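Local coordinates for glyoxalase family protein (Bacillus cereus, PDB 1SS4) that is of unknown function but belongs to the glyoxalase (vicinal oxygen chelate) family of metal-binding proteins and may have methylmalonyl-CoA epimerase activity, at residues R87-V91 / R137-L143; I106-V110 / Y131-Y135. One frame throughout, in Å; residues are numbered along the deposited sequence.

Contact 1 of 2, residues R87-V91 / R137-L143; sequences RTAPV and RGVEGIL. With FMT (formic acid), chain F.
Arg137 lays its guanidinium beside the backbone of residues 87-91, overlapping Thr88 CA obliquely with NH1 and turning its edge to the carbonyls there. NH2 donates to Ala89 O at 2.8 Å, the donor tilted 30° from the carbonyl plane. NH1 meanwhile reaches Gly141 O at 2.9 Å, nearly along the C=O axis, tying the group to its own loop. On the NE/NH2 side the guanidinium also holds a formic acid molecule, probably from the crystallisation liquor, with two bonds: NE to its O1 at 2.8 Å and NH2 to its O2 at a longer 3.2 Å. With partners at NE and both terminal nitrogens, the group is held against rotation. The bend at chi2 (-101°) turns the chain toward the 87-91 loop.

Residues 137-143 join strands 131-137 and 143-149 in the second βαβββ module of this vicinal oxygen chelate fold, and the 87-91 loop belongs to the linker leading into that module. A water bridges the two backbones, donating to Arg87 O and accepting from Leu143 N.

Further along, the Arg87 side chain passes over Ile142, CG lying 4.0 Å from CG1, and bends at chi3 (-55°) so that NH1 makes a salt bridge to Glu140 OE1 at 2.9 Å. The bond lies in the guanidinium plane but meets the carboxylate from above. Arg87 is also paired with Asp85 and Glu20, while the Glu140 carboxylate accepts from the backbone N of Glu20 and of Ser21. Thr88 CG2 rests 3.9 Å from Gly141 CA, where the loop has positive phi.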
ATOM      1  N   ARG A  87       2.903   5.779 -11.023  1.00 20.33           N
ATOM      2  CA  ARG A  87       1.575   5.181 -11.151  1.00 18.29           C
ATOM      3  C   ARG A  87       1.563   4.034 -12.154  1.00 20.45           C
ATOM      4  O   ARG A  87       0.883   3.041 -11.934  1.00 19.47           O
ATOM      5  CB  ARG A  87       0.555   6.226 -11.589  1.00 20.26           C
ATOM      6  CG  ARG A  87       0.154   7.207 -10.506  1.00 19.26           C
ATOM      7  CD  ARG A  87      -0.726   8.314 -11.119  1.00 24.61           C
ATOM      8  NE  ARG A  87      -0.071   8.977 -12.253  1.00 23.74           N
ATOM      9  CZ  ARG A  87      -0.667   9.863 -13.055  1.00 24.27           C
ATOM     10  NH1 ARG A  87      -1.944  10.207 -12.857  1.00 20.35           N
ATOM     11  NH2 ARG A  87       0.010  10.407 -14.059  1.00 20.37           N
ATOM     12  N   THR A  88       2.313   4.170 -13.245  1.00 19.16           N
ATOM     13  CA  THR A  88       2.346   3.110 -14.244  1.00 20.80           C
ATOM     14  C   THR A  88       3.674   2.347 -14.260  1.00 21.53           C
ATOM     15  O   THR A  88       4.116   1.878 -15.301  1.00 21.47           O
ATOM     16  CB  THR A  88       2.009   3.675 -15.665  1.00 24.59           C
ATOM     17  OG1 THR A  88       2.710   4.903 -15.883  1.00 27.33           O
ATOM     18  CG2 THR A  88       0.497   3.950 -15.789  1.00 27.21           C
ATOM     19  N   ALA A  89       4.308   2.223 -13.099  1.00 18.83           N
ATOM     20  CA  ALA A  89       5.578   1.510 -13.006  1.00 20.28           C
ATOM     21  C   ALA A  89       5.376   0.066 -13.444  1.00 21.79           C
ATOM     22  O   ALA A  89       4.271  -0.486 -13.311  1.00 20.82           O
ATOM     23  CB  ALA A  89       6.095   1.539 -11.551  1.00 19.89           C
ATOM     24  N   PRO A  90       6.417  -0.558 -13.999  1.00 20.63           N
ATOM     25  CA  PRO A  90       6.224  -1.954 -14.407  1.00 21.16           C
ATOM     26  C   PRO A  90       5.999  -2.852 -13.188  1.00 22.20           C
ATOM     27  O   PRO A  90       6.339  -2.483 -12.052  1.00 20.56           O
ATOM     28  CB  PRO A  90       7.511  -2.296 -15.158  1.00 23.28           C
ATOM     29  CG  PRO A  90       8.493  -1.250 -14.748  1.00 26.49           C
ATOM     30  CD  PRO A  90       7.684  -0.006 -14.508  1.00 22.59           C
ATOM     31  N   VAL A  91       5.405  -4.020 -13.415  1.00 19.68           N
ATOM     32  CA  VAL A  91       5.166  -4.937 -12.313  1.00 20.82           C
ATOM     33  C   VAL A  91       6.517  -5.313 -11.693  1.00 21.36           C
ATOM     34  O   VAL A  91       6.648  -5.364 -10.467  1.00 20.42           O
ATOM     35  CB  VAL A  91       4.446  -6.215 -12.794  1.00 22.17           C
ATOM     36  CG1 VAL A  91       4.346  -7.215 -11.659  1.00 20.82           C
ATOM     37  CG2 VAL A  91       3.055  -5.861 -13.335  1.00 21.02           C
ATOM     38  N   ARG A 137      -5.139  -2.434 -14.310  1.00 31.48           N
ATOM     39  CA  ARG A 137      -4.621  -1.077 -14.269  1.00 30.15           C
ATOM     40  C   ARG A 137      -5.918  -0.271 -14.147  1.00 30.51           C
ATOM     41  O   ARG A 137      -6.728  -0.217 -15.093  1.00 28.72           O
ATOM     42  CB  ARG A 137      -3.900  -0.716 -15.573  1.00 30.99           C
ATOM     43  CG  ARG A 137      -2.572  -1.426 -15.780  1.00 33.84           C
ATOM     44  CD  ARG A 137      -1.418  -0.514 -15.449  1.00 36.28           C
ATOM     45  NE  ARG A 137      -0.129  -1.205 -15.399  1.00 32.91           N
ATOM     46  CZ  ARG A 137       0.827  -0.895 -14.532  1.00 31.84           C
ATOM     47  NH1 ARG A 137       0.608   0.084 -13.667  1.00 27.84           N
ATOM     48  NH2 ARG A 137       1.992  -1.548 -14.531  1.00 24.59           N
ATOM     49  N   GLY A 138      -6.135   0.329 -12.980  1.00 26.42           N
ATOM     50  CA  GLY A 138      -7.352   1.082 -12.767  1.00 25.53           C
ATOM     51  C   GLY A 138      -7.222   2.564 -13.025  1.00 26.27           C
ATOM     52  O   GLY A 138      -6.577   2.983 -13.988  1.00 27.59           O
ATOM     53  N   VAL A 139      -7.837   3.365 -12.158  1.00 26.23           N
ATOM     54  CA  VAL A 139      -7.780   4.812 -12.299  1.00 25.02           C
ATOM     55  C   VAL A 139      -6.334   5.290 -12.466  1.00 23.97           C
ATOM     56  O   VAL A 139      -5.440   4.909 -11.706  1.00 23.80           O
ATOM     57  CB  VAL A 139      -8.458   5.526 -11.101  1.00 25.62           C
ATOM     58  CG1 VAL A 139      -7.729   5.202  -9.803  1.00 25.52           C
ATOM     59  CG2 VAL A 139      -8.509   7.036 -11.361  1.00 25.89           C
ATOM     60  N   GLU A 140      -6.112   6.086 -13.511  1.00 24.04           N
ATOM     61  CA  GLU A 140      -4.795   6.621 -13.809  1.00 25.02           C
ATOM     62  C   GLU A 140      -3.700   5.552 -13.912  1.00 26.02           C
ATOM     63  O   GLU A 140      -2.537   5.799 -13.559  1.00 28.37           O
ATOM     64  CB  GLU A 140      -4.447   7.661 -12.751  1.00 24.58           C
ATOM     65  CG  GLU A 140      -5.310   8.921 -12.857  1.00 26.92           C
ATOM     66  CD  GLU A 140      -5.220   9.836 -11.644  1.00 27.60           C
ATOM     67  OE1 GLU A 140      -4.164   9.859 -10.985  1.00 24.60           O
ATOM     68  OE2 GLU A 140      -6.210  10.551 -11.356  1.00 26.41           O
ATOM     69  N   GLY A 141      -4.076   4.377 -14.404  1.00 24.00           N
ATOM     70  CA  GLY A 141      -3.140   3.272 -14.572  1.00 27.17           C
ATOM     71  C   GLY A 141      -2.637   2.581 -13.310  1.00 27.52           C
ATOM     72  O   GLY A 141      -1.793   1.683 -13.389  1.00 27.88           O
ATOM     73  N   ILE A 142      -3.156   2.978 -12.149  1.00 27.55           N
ATOM     74  CA  ILE A 142      -2.722   2.399 -10.879  1.00 25.53           C
ATOM     75  C   ILE A 142      -3.000   0.894 -10.786  1.00 25.09           C
ATOM     76  O   ILE A 142      -4.118   0.428 -11.011  1.00 20.66           O
ATOM     77  CB  ILE A 142      -3.374   3.174  -9.707  1.00 25.05           C
ATOM     78  CG1 ILE A 142      -2.810   4.605  -9.708  1.00 28.23           C
ATOM     79  CG2 ILE A 142      -3.090   2.485  -8.351  1.00 22.88           C
ATOM     80  CD1 ILE A 142      -3.562   5.588  -8.839  1.00 27.55           C
ATOM     81  N   LEU A 143      -1.964   0.141 -10.443  1.00 24.06           N
ATOM     82  CA  LEU A 143      -2.058  -1.310 -10.340  1.00 24.33           C
ATOM     83  C   LEU A 143      -2.828  -1.810  -9.116  1.00 24.19           C
ATOM     84  O   LEU A 143      -2.504  -1.469  -7.971  1.00 22.78           O
ATOM     85  CB  LEU A 143      -0.656  -1.920 -10.336  1.00 22.26           C
ATOM     86  CG  LEU A 143      -0.572  -3.439 -10.514  1.00 24.23           C
ATOM     87  CD1 LEU A 143      -1.037  -3.797 -11.921  1.00 22.37           C
ATOM     88  CD2 LEU A 143       0.885  -3.903 -10.296  1.00 19.89           C
TER
HETATM   89  C   FMT F 403       1.461  -3.462 -17.622  0.95 41.61           C
HETATM   90  O1  FMT F 403       0.378  -2.789 -17.620  0.95 40.03           O
HETATM   91  O2  FMT F 403       1.694  -4.004 -16.492  0.95 41.11           O
HETATM   92  O   HOH W   1       0.449   1.538  -9.681  1.00 21.40           O
HETATM   93  O   HOH W   2       2.244  -0.045 -11.806  1.00 31.52           O

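Contact 2 of 2, residues I106-V110 / Y131-Y135; sequences IDEMV and YRLCY
Arg132 grips the carboxylate of Asp107 end-on with two nitrogens, NH2 to OD1 and NH1 to OD2, each at 3.0 Å. The pairing is not coplanar: the carboxylate and guanidinium planes stand 51° apart, OD1 being met on its syn side and OD2 from above the carboxylate plane. Ile106 CG2 sits over one face of the guanidinium, offset toward its rim and 3.7 Å from NH1, so the charged group lies against the first turn of the helix. A bend at chi3 brings the guanidinium of Arg132 round to this turn.

Deeper in, Ile106 is extended, with CG1 anti to the backbone N (chi1 -171°), and drives CD1 to 3.7 Å from Leu133 CA and 3.8 Å from Cys134 SG. The sulfur also touches Val110 CG2 at 3.7 Å, one helical turn on. Helix 106-115 thus packs on the face of the sheet from which Arg132 and Cys134 project, its first turn running nearly parallel to strand 131-135 (16°). Val124 and Leu120 of strand 119-127 and Leu146 of strand 143-149 add to this apolar layer, and Glu148 accepts from Ile106 N at the start of the helix.

The two bonds from Arg132, and the position of Asp107 in the first turn of the helix, would both be expected to favour the ionised carboxylate, and the ion pair borders a contact that is otherwise apolar.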
ATOM      1  N   ILE A 106     -15.368 -11.950  -9.499  1.00 37.88           N
ATOM      2  CA  ILE A 106     -14.316 -11.276 -10.236  1.00 37.41           C
ATOM      3  C   ILE A 106     -14.682 -10.966 -11.687  1.00 37.04           C
ATOM      4  O   ILE A 106     -14.283  -9.932 -12.227  1.00 34.31           O
ATOM      5  CB  ILE A 106     -13.002 -12.095 -10.148  1.00 35.96           C
ATOM      6  CG1 ILE A 106     -11.837 -11.296 -10.731  1.00 35.34           C
ATOM      7  CG2 ILE A 106     -13.173 -13.443 -10.842  1.00 38.46           C
ATOM      8  CD1 ILE A 106     -10.508 -12.000 -10.560  1.00 30.62           C
ATOM      9  N   ASP A 107     -15.456 -11.836 -12.330  1.00 37.13           N
ATOM     10  CA  ASP A 107     -15.831 -11.555 -13.712  1.00 39.09           C
ATOM     11  C   ASP A 107     -16.689 -10.290 -13.822  1.00 38.52           C
ATOM     12  O   ASP A 107     -16.449  -9.447 -14.684  1.00 39.33           O
ATOM     13  CB  ASP A 107     -16.560 -12.753 -14.338  1.00 41.31           C
ATOM     14  CG  ASP A 107     -15.630 -13.932 -14.607  1.00 42.87           C
ATOM     15  OD1 ASP A 107     -14.466 -13.722 -15.015  1.00 43.18           O
ATOM     16  OD2 ASP A 107     -16.076 -15.086 -14.435  1.00 46.15           O
ATOM     17  N   GLU A 108     -17.679 -10.142 -12.949  1.00 39.22           N
ATOM     18  CA  GLU A 108     -18.523  -8.955 -12.982  1.00 40.76           C
ATOM     19  C   GLU A 108     -17.652  -7.723 -12.710  1.00 40.61           C
ATOM     20  O   GLU A 108     -17.769  -6.699 -13.389  1.00 40.88           O
ATOM     21  CB  GLU A 108     -19.628  -9.062 -11.928  1.00 42.23           C
ATOM     22  CG  GLU A 108     -20.762  -8.052 -12.045  1.00 46.90           C
ATOM     23  CD  GLU A 108     -20.349  -6.629 -11.703  1.00 51.16           C
ATOM     24  OE1 GLU A 108     -19.719  -6.429 -10.639  1.00 52.31           O
ATOM     25  OE2 GLU A 108     -20.667  -5.708 -12.490  1.00 53.42           O
HETATM   26  N   MSE A 109     -16.763  -7.830 -11.727  1.00 40.68           N
HETATM   27  CA  MSE A 109     -15.889  -6.710 -11.375  1.00 39.43           C
HETATM   28  C   MSE A 109     -14.953  -6.343 -12.523  1.00 38.98           C
HETATM   29  O   MSE A 109     -14.744  -5.161 -12.808  1.00 39.30           O
HETATM   30  CB  MSE A 109     -15.070  -7.041 -10.123  1.00 39.55           C
HETATM   31  CG  MSE A 109     -14.247  -5.864  -9.602  1.00 39.91           C
HETATM   32 SE   MSE A 109     -15.319  -4.314  -9.136  0.92 42.26          SE
HETATM   33  CE  MSE A 109     -15.885  -4.892  -7.384  1.00 41.04           C
ATOM     34  N   VAL A 110     -14.385  -7.350 -13.181  1.00 38.23           N
ATOM     35  CA  VAL A 110     -13.485  -7.084 -14.300  1.00 39.55           C
ATOM     36  C   VAL A 110     -14.286  -6.475 -15.446  1.00 40.84           C
ATOM     37  O   VAL A 110     -13.866  -5.494 -16.062  1.00 40.00           O
ATOM     38  CB  VAL A 110     -12.779  -8.378 -14.805  1.00 40.19           C
ATOM     39  CG1 VAL A 110     -12.030  -8.088 -16.100  1.00 40.37           C
ATOM     40  CG2 VAL A 110     -11.803  -8.885 -13.754  1.00 39.33           C
ATOM     41  N   TYR A 131      -8.532 -20.084  -5.703  1.00 53.35           N
ATOM     42  CA  TYR A 131      -8.662 -18.707  -6.166  1.00 51.66           C
ATOM     43  C   TYR A 131      -8.715 -18.527  -7.665  1.00 49.12           C
ATOM     44  O   TYR A 131      -8.327 -19.393  -8.437  1.00 49.83           O
ATOM     45  CB  TYR A 131      -7.470 -17.865  -5.692  1.00 54.62           C
ATOM     46  CG  TYR A 131      -7.456 -17.484  -4.242  1.00 57.71           C
ATOM     47  CD1 TYR A 131      -8.419 -16.615  -3.718  1.00 59.84           C
ATOM     48  CD2 TYR A 131      -6.458 -17.959  -3.392  1.00 58.79           C
ATOM     49  CE1 TYR A 131      -8.386 -16.228  -2.382  1.00 61.42           C
ATOM     50  CE2 TYR A 131      -6.418 -17.579  -2.052  1.00 61.75           C
ATOM     51  CZ  TYR A 131      -7.386 -16.713  -1.553  1.00 62.06           C
ATOM     52  OH  TYR A 131      -7.356 -16.336  -0.229  1.00 63.88           O
ATOM     53  N   ARG A 132      -9.196 -17.356  -8.049  1.00 46.20           N
ATOM     54  CA  ARG A 132      -9.243 -16.916  -9.429  1.00 42.67           C
ATOM     55  C   ARG A 132      -8.789 -15.478  -9.197  1.00 41.62           C
ATOM     56  O   ARG A 132      -9.294 -14.811  -8.292  1.00 41.54           O
ATOM     57  CB  ARG A 132     -10.662 -16.955  -9.999  1.00 41.98           C
ATOM     58  CG  ARG A 132     -11.096 -18.342 -10.508  1.00 40.99           C
ATOM     59  CD  ARG A 132     -12.403 -18.264 -11.296  1.00 40.68           C
ATOM     60  NE  ARG A 132     -12.233 -17.548 -12.558  1.00 39.53           N
ATOM     61  CZ  ARG A 132     -13.151 -16.752 -13.094  1.00 39.67           C
ATOM     62  NH1 ARG A 132     -14.312 -16.573 -12.475  1.00 41.77           N
ATOM     63  NH2 ARG A 132     -12.903 -16.115 -14.230  1.00 39.32           N
ATOM     64  N   LEU A 133      -7.820 -15.007  -9.974  1.00 38.43           N
ATOM     65  CA  LEU A 133      -7.337 -13.647  -9.769  1.00 36.80           C
ATOM     66  C   LEU A 133      -6.729 -13.007 -11.007  1.00 34.79           C
ATOM     67  O   LEU A 133      -6.413 -13.685 -11.984  1.00 34.66           O
ATOM     68  CB  LEU A 133      -6.301 -13.626  -8.642  1.00 33.67           C
ATOM     69  CG  LEU A 133      -4.926 -14.188  -8.999  1.00 34.83           C
ATOM     70  CD1 LEU A 133      -3.924 -13.786  -7.926  1.00 32.33           C
ATOM     71  CD2 LEU A 133      -4.998 -15.709  -9.151  1.00 36.07           C
ATOM     72  N   CYS A 134      -6.563 -11.688 -10.941  1.00 31.78           N
ATOM     73  CA  CYS A 134      -5.987 -10.927 -12.030  1.00 31.26           C
ATOM     74  C   CYS A 134      -5.421  -9.608 -11.514  1.00 29.63           C
ATOM     75  O   CYS A 134      -5.635  -9.231 -10.355  1.00 27.16           O
ATOM     76  CB  CYS A 134      -7.049 -10.617 -13.086  1.00 32.24           C
ATOM     77  SG  CYS A 134      -8.345  -9.503 -12.499  1.00 34.78           S
ATOM     78  N   TYR A 135      -4.695  -8.930 -12.392  1.00 26.76           N
ATOM     79  CA  TYR A 135      -4.127  -7.615 -12.110  1.00 27.33           C
ATOM     80  C   TYR A 135      -4.834  -6.693 -13.080  1.00 29.54           C
ATOM     81  O   TYR A 135      -5.035  -7.034 -14.244  1.00 30.20           O
ATOM     82  CB  TYR A 135      -2.628  -7.559 -12.402  1.00 24.57           C
ATOM     83  CG  TYR A 135      -1.718  -7.997 -11.277  1.00 24.81           C
ATOM     84  CD1 TYR A 135      -0.339  -7.769 -11.353  1.00 25.26           C
ATOM     85  CD2 TYR A 135      -2.217  -8.651 -10.157  1.00 24.98           C
ATOM     86  CE1 TYR A 135       0.512  -8.182 -10.339  1.00 25.23           C
ATOM     87  CE2 TYR A 135      -1.376  -9.075  -9.145  1.00 24.47           C
ATOM     88  CZ  TYR A 135      -0.010  -8.837  -9.245  1.00 24.86           C
ATOM     89  OH  TYR A 135       0.820  -9.289  -8.255  1.00 27.47           O
TER
HETATM   90  O   HOH W   3     -16.388 -14.891 -11.396  1.00 43.39           O

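In the fold
From the N terminus, the chain first forms the sheet of strands 9-18, 35-42, 57-64 and 71-79, then enters the linker holding residues 87-91. Strand 95-103 and helix 106-115 follow, and after strand 119-127 the chain returns along strand 131-137, where contact 2 closes the shorter loop, joining helix to sheet. Contact 1 closes the longer one just beyond, at the turn into strand 143-149, so contact 2 is wholly enclosed by it. Their centres lie about 17 Å apart, yet Tyr135 bridges them by packing on Leu143 and Val91. Contact 1 ties the linker to the second module; contact 2 is internal to that module. Both border the second subunit.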